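Local atomic coordinates of MaoC-like dehydratase (Phytophthora Capsici, PDB entry 3KH8), a protein that probably catalyses reversible hydration of enoyl-CoA double bonds, as a dehydratase of the MaoC/hydratase 2 family built from two hot dog domains. Residues I132-D137 against G172-L177; T142-T147 against Q166-N171; Q201-Q206 against R294-G299; N230-D235 against Q246-G251; S283-G288 against A307-R312. All blocks are in the same frame, centred on the assembly; numbering follows the deposited sequence.

Running from the N terminus, contact 1 closes a loop between the end of strand 123-132 and the start of strand 172-184, and contact 2, the pairing within the hairpin of strands 141-154 and 158-169, is nested inside that loop; the two touch at R134 and D169. Both lie in the N-terminal hydratase 2 domain, and the other three in the MaoC-like domain. Contact 3 ties the loop before strand 209-214 to strand 290-297 and encloses contact 4, which joins the two loops flanking helix 236-241. Contact 5 follows contact 4 in series and touches it through C285, but crosses contact 3, because residues 294-299 fall between its own segments.

Contact 1. Residues I132-D137 against G172-L177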
# COMPACT_ATOMS: atom_id res chain seq x y z
N ILE A 132 21.53 -4.12 -11.39
CA ILE A 132 20.99 -5.40 -10.95
C ILE A 132 21.85 -6.56 -11.46
O ILE A 132 21.93 -6.81 -12.66
CB ILE A 132 19.51 -5.59 -11.39
CG1 ILE A 132 18.65 -4.37 -10.99
CG2 ILE A 132 18.92 -6.90 -10.84
CD1 ILE A 132 18.62 -4.08 -9.48
N LEU A 133 22.51 -7.23 -10.53
CA LEU A 133 23.33 -8.41 -10.84
C LEU A 133 22.45 -9.66 -10.96
O LEU A 133 22.65 -10.48 -11.85
CB LEU A 133 24.43 -8.61 -9.79
CG LEU A 133 25.61 -7.64 -9.66
CD1 LEU A 133 26.16 -7.18 -11.02
CD2 LEU A 133 25.30 -6.44 -8.76
N ARG A 134 21.50 -9.79 -10.04
CA ARG A 134 20.53 -10.88 -10.04
C ARG A 134 19.19 -10.34 -9.54
O ARG A 134 19.17 -9.60 -8.56
CB ARG A 134 20.98 -12.02 -9.12
CG ARG A 134 22.13 -12.87 -9.66
CD ARG A 134 22.32 -14.16 -8.84
NE ARG A 134 22.97 -13.92 -7.55
CZ ARG A 134 22.41 -14.17 -6.37
NH1 ARG A 134 21.18 -14.66 -6.29
NH2 ARG A 134 23.09 -13.92 -5.26
N PRO A 135 18.08 -10.71 -10.20
CA PRO A 135 16.77 -10.27 -9.70
C PRO A 135 16.49 -10.84 -8.31
O PRO A 135 17.02 -11.90 -7.95
CB PRO A 135 15.79 -10.85 -10.73
CG PRO A 135 16.62 -11.11 -11.96
CD PRO A 135 17.96 -11.52 -11.42
N LEU A 136 15.70 -10.12 -7.52
CA LEU A 136 15.34 -10.56 -6.18
C LEU A 136 14.43 -11.79 -6.23
O LEU A 136 13.61 -11.92 -7.14
CB LEU A 136 14.66 -9.44 -5.40
CG LEU A 136 15.47 -8.19 -5.07
CD1 LEU A 136 14.56 -7.11 -4.51
CD2 LEU A 136 16.60 -8.50 -4.09
N ASP A 137 14.60 -12.68 -5.26
CA ASP A 137 13.70 -13.81 -5.06
C ASP A 137 12.30 -13.27 -4.77
O ASP A 137 12.10 -12.57 -3.78
CB ASP A 137 14.20 -14.67 -3.89
CG ASP A 137 13.43 -15.97 -3.71
OD1 ASP A 137 12.29 -16.11 -4.21
OD2 ASP A 137 13.98 -16.88 -3.06
N GLY A 172 26.17 -14.68 -3.58
CA GLY A 172 26.93 -13.59 -4.18
C GLY A 172 26.14 -12.30 -4.35
O GLY A 172 25.05 -12.16 -3.80
N PRO A 173 26.70 -11.34 -5.11
CA PRO A 173 26.11 -10.01 -5.31
C PRO A 173 24.74 -10.07 -5.97
O PRO A 173 24.51 -10.91 -6.84
CB PRO A 173 27.11 -9.31 -6.24
CG PRO A 173 28.39 -10.09 -6.10
CD PRO A 173 27.95 -11.50 -5.88
N VAL A 174 23.82 -9.20 -5.55
CA VAL A 174 22.50 -9.12 -6.20
C VAL A 174 22.24 -7.73 -6.80
O VAL A 174 21.69 -7.64 -7.90
CB VAL A 174 21.31 -9.60 -5.28
CG1 VAL A 174 21.64 -10.92 -4.59
CG2 VAL A 174 20.91 -8.55 -4.27
N ALA A 175 22.63 -6.68 -6.09
CA ALA A 175 22.42 -5.30 -6.56
C ALA A 175 23.47 -4.33 -6.04
O ALA A 175 23.96 -4.45 -4.91
CB ALA A 175 21.01 -4.80 -6.21
N LYS A 176 23.80 -3.35 -6.88
CA LYS A 176 24.69 -2.26 -6.51
C LYS A 176 23.98 -0.93 -6.73
O LYS A 176 23.50 -0.64 -7.83
CB LYS A 176 25.99 -2.33 -7.33
CG LYS A 176 27.02 -1.27 -6.99
CD LYS A 176 28.25 -1.44 -7.86
CE LYS A 176 29.16 -0.23 -7.78
NZ LYS A 176 30.22 -0.26 -8.82
N LEU A 177 23.89 -0.14 -5.67
CA LEU A 177 23.24 1.16 -5.71
C LEU A 177 24.26 2.26 -5.46
O LEU A 177 25.13 2.11 -4.60
CB LEU A 177 22.13 1.26 -4.66
CG LEU A 177 21.16 0.09 -4.41
CD1 LEU A 177 20.24 0.42 -3.24
CD2 LEU A 177 20.34 -0.23 -5.65
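A classic beta bulge at V174 and A175, both opposite F167 of the adjoining strand, shapes this contact where strand 123-132 runs out of the sheet. The last regular pair is I132 with A175, antiparallel and non-hydrogen-bonded, with CA atoms 4.6 Å apart and I132 CD1 resting 4.1 Å from A175 CB. Beyond it the chain turns round one carbonyl. V174 O accepts from L133 N at 2.8 Å and from R134 N at 3.0 Å; the second bond is nearly straight (169°), whereas L133 N stands well above the carbonyl plane. L133 then lies across the proline, its CG 4.1 Å from P173 CB. R134 folds back because its chain bends at CG-CD (chi3 -76°), which lays the guanidinium against V174: CG1 lies over one face, toward its rim, 3.4 Å from NH2. At the edge, NH2 gives a weak hydrogen bond to G172 O (3.0 Å), but its stronger partner is D169, through a salt bridge that ties the group to the turn between strands 158-169 and 172-184. Further on, L136 packs on L143 of strand 141-154 and on the loop residues A83, Y87 and P88, while V174 faces F167 of strand 158-169.

Contact 2. Residues T142-T147 against Q166-N171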
# COMPACT_ATOMS: atom_id res chain seq x y z
N THR A 142 16.48 -12.33 2.40
CA THR A 142 17.30 -11.61 3.35
C THR A 142 18.65 -11.34 2.69
O THR A 142 19.25 -12.25 2.13
CB THR A 142 17.46 -12.41 4.67
OG1 THR A 142 16.20 -12.46 5.35
CG2 THR A 142 18.48 -11.75 5.59
N LEU A 143 19.10 -10.10 2.77
CA LEU A 143 20.32 -9.67 2.09
C LEU A 143 21.26 -8.98 3.05
O LEU A 143 20.83 -8.35 4.02
CB LEU A 143 19.98 -8.73 0.93
CG LEU A 143 19.03 -9.20 -0.17
CD1 LEU A 143 18.59 -8.02 -1.01
CD2 LEU A 143 19.68 -10.27 -1.05
N THR A 144 22.56 -9.09 2.77
CA THR A 144 23.57 -8.30 3.45
C THR A 144 23.81 -7.02 2.66
O THR A 144 24.09 -7.07 1.46
CB THR A 144 24.89 -9.09 3.60
OG1 THR A 144 24.68 -10.22 4.45
CG2 THR A 144 25.98 -8.21 4.23
N GLY A 145 23.68 -5.88 3.33
CA GLY A 145 23.98 -4.59 2.73
C GLY A 145 25.32 -4.06 3.21
O GLY A 145 25.61 -4.07 4.41
N LYS A 146 26.14 -3.60 2.26
CA LYS A 146 27.42 -2.97 2.58
C LYS A 146 27.45 -1.57 1.99
O LYS A 146 27.39 -1.40 0.77
CB LYS A 146 28.59 -3.80 2.03
CG LYS A 146 28.74 -5.17 2.67
CD LYS A 146 30.04 -5.84 2.24
CE LYS A 146 30.12 -7.29 2.70
NZ LYS A 146 30.01 -7.45 4.18
N THR A 147 27.53 -0.57 2.86
CA THR A 147 27.48 0.82 2.41
C THR A 147 28.77 1.59 2.70
O THR A 147 29.38 1.43 3.76
CB THR A 147 26.23 1.57 2.95
OG1 THR A 147 26.39 2.98 2.78
CG2 THR A 147 25.99 1.27 4.41
N GLN A 166 26.06 -2.07 -1.66
CA GLN A 166 26.11 -3.36 -2.32
C GLN A 166 25.26 -4.37 -1.54
O GLN A 166 25.47 -4.55 -0.33
CB GLN A 166 27.55 -3.85 -2.44
CG GLN A 166 28.37 -3.11 -3.49
CD GLN A 166 29.83 -3.55 -3.51
OE1 GLN A 166 30.61 -3.17 -2.64
NE2 GLN A 166 30.19 -4.35 -4.51
N PHE A 167 24.31 -4.99 -2.22
CA PHE A 167 23.51 -6.06 -1.63
C PHE A 167 23.93 -7.42 -2.16
O PHE A 167 24.18 -7.58 -3.36
CB PHE A 167 22.01 -5.85 -1.86
CG PHE A 167 21.42 -4.76 -1.02
CD1 PHE A 167 21.32 -4.90 0.36
CD2 PHE A 167 20.95 -3.59 -1.61
CE1 PHE A 167 20.77 -3.89 1.14
CE2 PHE A 167 20.40 -2.57 -0.84
CZ PHE A 167 20.31 -2.73 0.54
N GLU A 168 24.00 -8.38 -1.25
CA GLU A 168 24.42 -9.74 -1.56
C GLU A 168 23.72 -10.74 -0.64
O GLU A 168 23.28 -10.39 0.45
CB GLU A 168 25.94 -9.87 -1.42
CG GLU A 168 26.48 -9.38 -0.07
CD GLU A 168 27.99 -9.49 0.05
OE1 GLU A 168 28.70 -9.39 -0.97
OE2 GLU A 168 28.47 -9.67 1.19
N ASP A 169 23.61 -11.99 -1.11
CA ASP A 169 23.26 -13.10 -0.22
C ASP A 169 24.39 -14.13 -0.24
O ASP A 169 25.49 -13.84 -0.70
CB ASP A 169 21.90 -13.72 -0.59
CG ASP A 169 21.82 -14.19 -2.03
OD1 ASP A 169 22.87 -14.37 -2.69
OD2 ASP A 169 20.68 -14.38 -2.52
N GLY A 170 24.11 -15.33 0.28
CA GLY A 170 25.08 -16.42 0.29
C GLY A 170 25.57 -16.86 -1.08
O GLY A 170 26.63 -17.47 -1.20
N ASN A 171 24.79 -16.55 -2.12
CA ASN A 171 25.14 -16.89 -3.50
C ASN A 171 25.87 -15.78 -4.26
O ASN A 171 26.15 -15.92 -5.46
CB ASN A 171 23.89 -17.34 -4.26
CG ASN A 171 23.44 -18.73 -3.86
OD1 ASN A 171 24.19 -19.71 -3.98
ND2 ASN A 171 22.20 -18.84 -3.38
O HOH W 1 29.60 -0.65 -0.61
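K146 O is gripped twice, by Q166 N at 2.9 Å and by a water at 2.7 Å that also donates weakly to Q166 OE1. This pair belongs to the antiparallel beta hairpin formed by strands 141-154 and 158-169. K146 and Q166 make a hydrogen-bonded pair, closed by K146 N to Q166 O; T144 and E168 make the next, with T144 N approaching E168 O nearly along the C=O axis at 2.8 Å. Between them G145 and F167 form a non-hydrogen-bonded pair. Here the phenyl ring lies against the glycine, with F167 CD1 and CE1 both 3.6 Å from G145 CA. L143 crosses F167 at about a right angle on the same side of the strands, and both pack on V174 and L91. T144, K146 and E168 share the other face. E168 CG sits between its backbone N and carbonyl carbon (chi1 52°), which carries the extended chain alongside T144. Its carboxylate meets the lysine chain before the charge: E168 OE2 is 3.3 Å from K146 CE but 4.0 Å from K146 NZ, beyond a salt bridge.

Contact 3. Residues Q201-Q206 against R294-G299; sequences QIPKRQ and RMWQEG
W296 rises from its strand under the loop that carries I202, P203 and R205, and its side chain can be followed outward through that cover. CB lies 3.9 Å from P203 CG. The ring then runs beneath the proline: P203 CD stands over the five-membered ring, 4.0 Å from its centroid and close to its normal, a CH-pi contact. Farther out, over the same face, I202 CG2 sits above the six-membered ring and comes to 3.6 Å from CH2, a second CH-pi contact. With CG anti to the carbonyl carbon (chi1 -70°), the indole is turned up toward the loop, and its edge serves a different purpose. NE1 donates to R205 O at 2.8 Å, with an N-H...O angle of 164°; the oxygen lies in the indole plane, although the donor stands well above the carbonyl plane. CD1, beside it, touches R205 CG at 3.8 Å and lies over the centre of one guanidinium face, the two flat groups being nearly perpendicular. R205 reaches past the ring with an extended chain. Its NH2 forms a salt bridge with E298 OE2 (2.9 Å), an almost perfectly straight bond (178°) lying in the guanidinium plane, while NH1 pairs with D208. These two acidic partners hold the guanidinium against the indole edge. The loop thereby covers strand 290-297 just before strand 209-214 pairs with it; I202 and P203 also rest on Q306 and L304 of strand 302-309, and on the sheet's other side M295 packs against helix 251-266.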
# COMPACT_ATOMS: atom_id res chain seq x y z
N GLN A 201 24.01 12.47 -22.41
CA GLN A 201 23.55 13.51 -23.32
C GLN A 201 22.21 13.09 -23.91
O GLN A 201 22.15 12.17 -24.72
CB GLN A 201 24.60 13.78 -24.41
CG GLN A 201 25.92 14.31 -23.85
CD GLN A 201 27.02 14.48 -24.89
OE1 GLN A 201 26.79 14.43 -26.10
NE2 GLN A 201 28.24 14.67 -24.41
N ILE A 202 21.14 13.74 -23.47
CA ILE A 202 19.81 13.48 -23.99
C ILE A 202 19.76 13.95 -25.45
O ILE A 202 20.09 15.11 -25.73
CB ILE A 202 18.70 14.17 -23.14
CG1 ILE A 202 18.66 13.61 -21.71
CG2 ILE A 202 17.33 14.10 -23.83
CD1 ILE A 202 18.46 12.09 -21.58
N PRO A 203 19.37 13.06 -26.38
CA PRO A 203 19.35 13.40 -27.81
C PRO A 203 18.37 14.53 -28.11
O PRO A 203 17.35 14.66 -27.44
CB PRO A 203 18.89 12.11 -28.49
CG PRO A 203 19.22 11.02 -27.51
CD PRO A 203 19.00 11.65 -26.16
N LYS A 204 18.70 15.35 -29.11
CA LYS A 204 17.87 16.50 -29.47
C LYS A 204 16.70 16.11 -30.37
O LYS A 204 15.72 16.85 -30.49
CB LYS A 204 18.73 17.59 -30.14
CG LYS A 204 19.76 18.23 -29.20
CD LYS A 204 19.08 18.92 -28.02
CE LYS A 204 20.09 19.54 -27.06
NZ LYS A 204 19.39 20.28 -25.97
N ARG A 205 16.80 14.93 -30.97
CA ARG A 205 15.73 14.40 -31.81
C ARG A 205 14.46 14.11 -30.99
O ARG A 205 14.50 14.05 -29.76
CB ARG A 205 16.22 13.13 -32.53
CG ARG A 205 16.64 12.00 -31.59
CD ARG A 205 17.52 10.98 -32.32
NE ARG A 205 17.79 9.79 -31.51
CZ ARG A 205 16.95 8.77 -31.38
NH1 ARG A 205 15.78 8.81 -32.00
NH2 ARG A 205 17.26 7.73 -30.63
N GLN A 206 13.35 13.94 -31.70
CA GLN A 206 12.08 13.54 -31.11
C GLN A 206 12.27 12.21 -30.37
O GLN A 206 12.99 11.34 -30.85
CB GLN A 206 11.06 13.37 -32.22
CG GLN A 206 9.63 13.70 -31.86
CD GLN A 206 8.73 13.74 -33.09
OE1 GLN A 206 9.10 14.31 -34.12
NE2 GLN A 206 7.56 13.13 -32.98
N ARG A 294 9.86 10.08 -21.58
CA ARG A 294 10.35 10.20 -22.96
C ARG A 294 11.52 9.25 -23.15
O ARG A 294 12.48 9.29 -22.39
CB ARG A 294 10.86 11.62 -23.24
CG ARG A 294 9.89 12.74 -22.97
CD ARG A 294 10.62 14.08 -23.02
NE ARG A 294 9.68 15.20 -23.05
CZ ARG A 294 10.02 16.46 -22.83
NH1 ARG A 294 11.28 16.79 -22.55
NH2 ARG A 294 9.10 17.41 -22.88
N MET A 295 11.45 8.40 -24.18
CA MET A 295 12.46 7.36 -24.36
C MET A 295 13.14 7.40 -25.74
O MET A 295 12.47 7.49 -26.78
CB MET A 295 11.87 5.97 -24.08
CG MET A 295 11.39 5.80 -22.62
SD MET A 295 10.30 4.38 -22.36
CE MET A 295 8.74 4.98 -23.00
N TRP A 296 14.47 7.34 -25.72
CA TRP A 296 15.27 7.33 -26.94
C TRP A 296 16.07 6.03 -27.03
O TRP A 296 16.95 5.78 -26.20
CB TRP A 296 16.25 8.52 -26.95
CG TRP A 296 15.64 9.89 -27.13
CD1 TRP A 296 15.46 10.56 -28.32
CD2 TRP A 296 15.16 10.76 -26.10
NE1 TRP A 296 14.90 11.79 -28.08
CE2 TRP A 296 14.70 11.94 -26.73
CE3 TRP A 296 15.07 10.67 -24.70
CZ2 TRP A 296 14.16 13.02 -26.02
CZ3 TRP A 296 14.53 11.74 -23.99
CH2 TRP A 296 14.08 12.90 -24.65
N GLN A 297 15.75 5.22 -28.03
CA GLN A 297 16.50 4.00 -28.33
C GLN A 297 17.85 4.39 -28.93
O GLN A 297 17.91 5.11 -29.93
CB GLN A 297 15.70 3.11 -29.29
CG GLN A 297 16.44 1.87 -29.82
CD GLN A 297 16.67 0.81 -28.76
OE1 GLN A 297 17.78 0.65 -28.25
NE2 GLN A 297 15.62 0.09 -28.40
N GLU A 298 18.94 3.94 -28.31
CA GLU A 298 20.28 4.24 -28.81
C GLU A 298 20.99 2.99 -29.34
O GLU A 298 22.14 3.07 -29.78
CB GLU A 298 21.12 4.94 -27.74
CG GLU A 298 20.63 6.34 -27.39
CD GLU A 298 20.80 7.33 -28.52
OE1 GLU A 298 21.93 7.82 -28.73
OE2 GLU A 298 19.80 7.64 -29.20
N GLY A 299 20.30 1.86 -29.32
CA GLY A 299 20.86 0.60 -29.80
C GLY A 299 21.80 -0.03 -28.79
O GLY A 299 22.16 0.60 -27.78

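Contact 4. Residues N230-D235 against Q246-G251; sequences NSLHID and QPILHG
H233 and H250 stack face to face, their centroids 3.8 Å apart and planes inclined by 25°. H233 CD2 lies over the H250 ring, 3.4 Å from its NE2, and the CA of H250 adds a CH-pi contact to the same face of H233. H233 takes its place from a short 3-10 turn, with CG anti to the carbonyl carbon (chi1 -50°). That torsion swings the ring to the other loop, and the rotation about CB-CG turns ND1 toward I248 O, to which it donates at 2.8 Å; the oxygen lies in the imidazole plane, the nitrogen well above the carbonyl plane. One hydrogen bond and one stack thus fix both the rotation and the tilt of the ring. L232 CG approaches its opposite face. I248 holds CG1 between backbone N and carbonyl carbon (chi1 64°), bringing the branch to H233 ND1 and its CD1 to 4.0 Å from L232 CD2. P247 wedges into the turn, CB at 3.5 Å from L232 O, a buried carbonyl with no polar partner in the model. H250 NE2 is bonded to D228 O, and its ring meets Y223 edge-to-face. N230-H233 belong to the hydratase 2 signature, which lines the active site in relatives, consistent with a similar role here. D235 caps helix 236-241, H250 precedes helix 251-266, and Y75 of the second subunit packs against S231, I234 and D235.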
# COMPACT_ATOMS: atom_id res chain seq x y z
N ASN A 230 9.83 10.17 5.50
CA ASN A 230 10.12 11.61 5.51
C ASN A 230 8.86 12.47 5.47
O ASN A 230 8.04 12.35 4.56
CB ASN A 230 11.05 11.96 4.33
CG ASN A 230 11.69 13.34 4.45
OD1 ASN A 230 11.20 14.21 5.18
ND2 ASN A 230 12.78 13.54 3.73
N SER A 231 8.71 13.34 6.48
CA SER A 231 7.55 14.22 6.60
C SER A 231 7.38 15.18 5.42
O SER A 231 6.28 15.68 5.18
CB SER A 231 7.60 15.00 7.92
OG SER A 231 8.77 15.79 7.99
N LEU A 232 8.47 15.42 4.69
CA LEU A 232 8.46 16.27 3.50
C LEU A 232 7.40 15.83 2.48
O LEU A 232 6.83 16.67 1.78
CB LEU A 232 9.86 16.29 2.86
CG LEU A 232 10.11 17.10 1.58
CD1 LEU A 232 9.89 18.59 1.80
CD2 LEU A 232 11.51 16.83 1.02
N HIS A 233 7.12 14.53 2.43
CA HIS A 233 6.22 13.99 1.41
C HIS A 233 4.76 13.85 1.85
O HIS A 233 3.92 13.39 1.08
CB HIS A 233 6.77 12.65 0.89
CG HIS A 233 8.20 12.72 0.47
ND1 HIS A 233 8.64 13.52 -0.56
CD2 HIS A 233 9.31 12.11 0.97
CE1 HIS A 233 9.95 13.38 -0.70
NE2 HIS A 233 10.38 12.54 0.22
N ILE A 234 4.45 14.28 3.07
CA ILE A 234 3.10 14.09 3.60
C ILE A 234 2.55 15.27 4.43
O ILE A 234 1.36 15.60 4.32
CB ILE A 234 2.96 12.72 4.34
CG1 ILE A 234 1.50 12.43 4.70
CG2 ILE A 234 3.91 12.65 5.55
CD1 ILE A 234 1.19 10.96 4.92
N ASP A 235 3.40 15.90 5.24
CA ASP A 235 2.99 16.99 6.12
C ASP A 235 3.08 18.33 5.38
O ASP A 235 4.19 18.80 5.10
CB ASP A 235 3.85 17.01 7.39
CG ASP A 235 3.35 17.99 8.46
OD1 ASP A 235 2.50 18.86 8.17
OD2 ASP A 235 3.83 17.89 9.60
N GLN A 246 2.74 22.49 -1.41
CA GLN A 246 2.20 21.25 -0.87
C GLN A 246 3.33 20.22 -0.80
O GLN A 246 4.41 20.46 -1.34
CB GLN A 246 1.04 20.74 -1.75
CG GLN A 246 1.40 20.45 -3.20
CD GLN A 246 0.18 20.19 -4.07
OE1 GLN A 246 -0.75 20.99 -4.12
NE2 GLN A 246 0.18 19.06 -4.77
N PRO A 247 3.12 19.09 -0.10
CA PRO A 247 4.16 18.05 -0.08
C PRO A 247 4.57 17.62 -1.48
O PRO A 247 3.75 17.64 -2.40
CB PRO A 247 3.48 16.90 0.66
CG PRO A 247 2.50 17.56 1.56
CD PRO A 247 1.97 18.72 0.77
N ILE A 248 5.84 17.25 -1.65
CA ILE A 248 6.32 16.73 -2.93
C ILE A 248 6.34 15.20 -2.95
O ILE A 248 6.48 14.56 -1.91
CB ILE A 248 7.73 17.29 -3.29
CG1 ILE A 248 8.78 16.82 -2.27
CG2 ILE A 248 7.69 18.82 -3.40
CD1 ILE A 248 10.22 17.00 -2.72
N LEU A 249 6.18 14.62 -4.15
CA LEU A 249 6.29 13.18 -4.32
C LEU A 249 7.75 12.77 -4.19
O LEU A 249 8.64 13.52 -4.61
CB LEU A 249 5.73 12.76 -5.69
CG LEU A 249 5.71 11.27 -6.07
CD1 LEU A 249 4.77 10.45 -5.16
CD2 LEU A 249 5.32 11.09 -7.54
N HIS A 250 7.99 11.60 -3.61
CA HIS A 250 9.34 11.03 -3.49
C HIS A 250 10.00 10.99 -4.86
O HIS A 250 9.39 10.51 -5.81
CB HIS A 250 9.29 9.59 -2.98
CG HIS A 250 8.67 9.43 -1.62
ND1 HIS A 250 7.33 9.68 -1.38
CD2 HIS A 250 9.19 8.98 -0.46
CE1 HIS A 250 7.06 9.42 -0.11
NE2 HIS A 250 8.17 8.99 0.47
N GLY A 251 11.23 11.48 -4.96
CA GLY A 251 12.01 11.36 -6.19
C GLY A 251 12.16 9.91 -6.65
O GLY A 251 12.11 9.63 -7.85

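Contact 5. Residues S283-G288 against A307-R312; sequences SPCFPG and AVVKER
R312 and P284 supply the direct polar link: R312 NH2 donates to P284 O at 3.1 Å with an N-H...O angle of 151°, the carbonyl lying slightly off the guanidinium plane. Two waters extend this bonding. One, at the edge of the guanidinium, accepts from R312 NH1 at 2.8 Å and donates to both P284 O and S283 OG, so that P284 O accepts two bonds, from R312 NH2 and from the water. The other bridges the far ends of the segments, giving one bond to G288 O and one to E311 OE2, each 2.7 Å; E311 OE2 is also bonded to T290. Among charged contacts, R312 NE forms a salt bridge with E289. The bend at chi3 (-73°) turns the guanidinium back over the loop, where one of its faces meets the ring of F286: F286 CD2 is 3.7 Å from R312 NH2, and the two planes stand 67° apart, so this is no flat stack. F286 also makes a cation-pi contact with K245. Apolar packing is limited to C285 SG against V309 CG2 at 3.9 Å, with I316 touching both residues. Residues 283-288 lead from strand 274-281 to strand 290-297, whose sheet positions are separated by strands 314-324 and 302-309. The contact therefore joins this connecting loop to the turn of the intervening hairpin, at the strand ends of the curved antiparallel sheet of a hot dog domain.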
# COMPACT_ATOMS: atom_id res chain seq x y z
N SER A 283 14.03 18.53 -10.81
CA SER A 283 13.02 19.41 -10.20
C SER A 283 11.93 18.57 -9.53
O SER A 283 11.80 17.38 -9.83
CB SER A 283 12.43 20.37 -11.24
OG SER A 283 11.53 19.70 -12.11
N PRO A 284 11.16 19.18 -8.61
CA PRO A 284 10.21 18.36 -7.86
C PRO A 284 8.92 18.04 -8.61
O PRO A 284 8.52 18.78 -9.51
CB PRO A 284 9.93 19.20 -6.61
CG PRO A 284 10.14 20.60 -7.05
CD PRO A 284 11.23 20.56 -8.08
N CYS A 285 8.30 16.94 -8.21
CA CYS A 285 7.01 16.51 -8.71
C CYS A 285 5.99 16.60 -7.57
O CYS A 285 6.33 16.35 -6.41
CB CYS A 285 7.11 15.07 -9.22
SG CYS A 285 5.60 14.39 -9.94
N PHE A 286 4.76 16.95 -7.90
CA PHE A 286 3.70 16.99 -6.90
C PHE A 286 2.73 15.84 -7.11
O PHE A 286 2.32 15.56 -8.24
CB PHE A 286 2.98 18.35 -6.92
CG PHE A 286 3.89 19.51 -6.68
CD1 PHE A 286 4.31 19.82 -5.39
CD2 PHE A 286 4.34 20.29 -7.74
CE1 PHE A 286 5.17 20.89 -5.16
CE2 PHE A 286 5.20 21.37 -7.52
CZ PHE A 286 5.61 21.67 -6.22
N PRO A 287 2.37 15.14 -6.02
CA PRO A 287 1.43 14.02 -6.16
C PRO A 287 0.15 14.52 -6.82
O PRO A 287 -0.36 15.58 -6.45
CB PRO A 287 1.15 13.60 -4.71
CG PRO A 287 2.26 14.18 -3.90
CD PRO A 287 2.67 15.44 -4.61
N GLY A 288 -0.33 13.78 -7.81
CA GLY A 288 -1.48 14.22 -8.60
C GLY A 288 -1.11 14.64 -10.01
O GLY A 288 -1.96 14.67 -10.90
N ALA A 307 11.93 11.96 -17.47
CA ALA A 307 10.56 12.01 -16.98
C ALA A 307 10.15 13.46 -16.79
O ALA A 307 10.91 14.26 -16.24
CB ALA A 307 10.39 11.21 -15.69
N VAL A 308 8.95 13.80 -17.26
CA VAL A 308 8.50 15.18 -17.32
C VAL A 308 7.10 15.28 -16.73
O VAL A 308 6.26 14.41 -16.95
CB VAL A 308 8.48 15.69 -18.79
CG1 VAL A 308 8.10 17.17 -18.86
CG2 VAL A 308 9.83 15.46 -19.48
N VAL A 309 6.85 16.34 -15.96
CA VAL A 309 5.49 16.64 -15.51
C VAL A 309 4.73 17.29 -16.66
O VAL A 309 5.08 18.39 -17.12
CB VAL A 309 5.47 17.53 -14.24
CG1 VAL A 309 4.08 18.11 -14.00
CG2 VAL A 309 5.92 16.74 -13.02
N LYS A 310 3.70 16.59 -17.12
CA LYS A 310 2.89 17.01 -18.27
C LYS A 310 2.26 18.39 -18.07
O LYS A 310 2.27 19.23 -18.98
CB LYS A 310 1.81 15.97 -18.56
CG LYS A 310 0.99 16.23 -19.82
CD LYS A 310 0.02 15.10 -20.09
CE LYS A 310 -0.71 15.31 -21.40
NZ LYS A 310 -1.71 14.22 -21.61
N GLU A 311 1.73 18.62 -16.87
CA GLU A 311 0.96 19.83 -16.58
C GLU A 311 1.80 21.11 -16.60
O GLU A 311 1.27 22.20 -16.82
CB GLU A 311 0.22 19.70 -15.24
CG GLU A 311 -0.94 18.69 -15.25
CD GLU A 311 -0.50 17.24 -15.00
OE1 GLU A 311 0.71 16.98 -14.84
OE2 GLU A 311 -1.39 16.36 -14.95
N ARG A 312 3.11 20.97 -16.37
CA ARG A 312 4.01 22.13 -16.25
C ARG A 312 5.16 22.11 -17.25
O ARG A 312 5.94 23.07 -17.32
CB ARG A 312 4.56 22.22 -14.82
CG ARG A 312 3.50 22.54 -13.76
CD ARG A 312 4.10 22.70 -12.37
NE ARG A 312 4.51 21.42 -11.78
CZ ARG A 312 5.77 21.05 -11.55
NH1 ARG A 312 6.77 21.87 -11.86
NH2 ARG A 312 6.02 19.87 -11.02
O HOH W 2 9.24 20.78 -11.11
O HOH W 3 -2.79 16.63 -12.61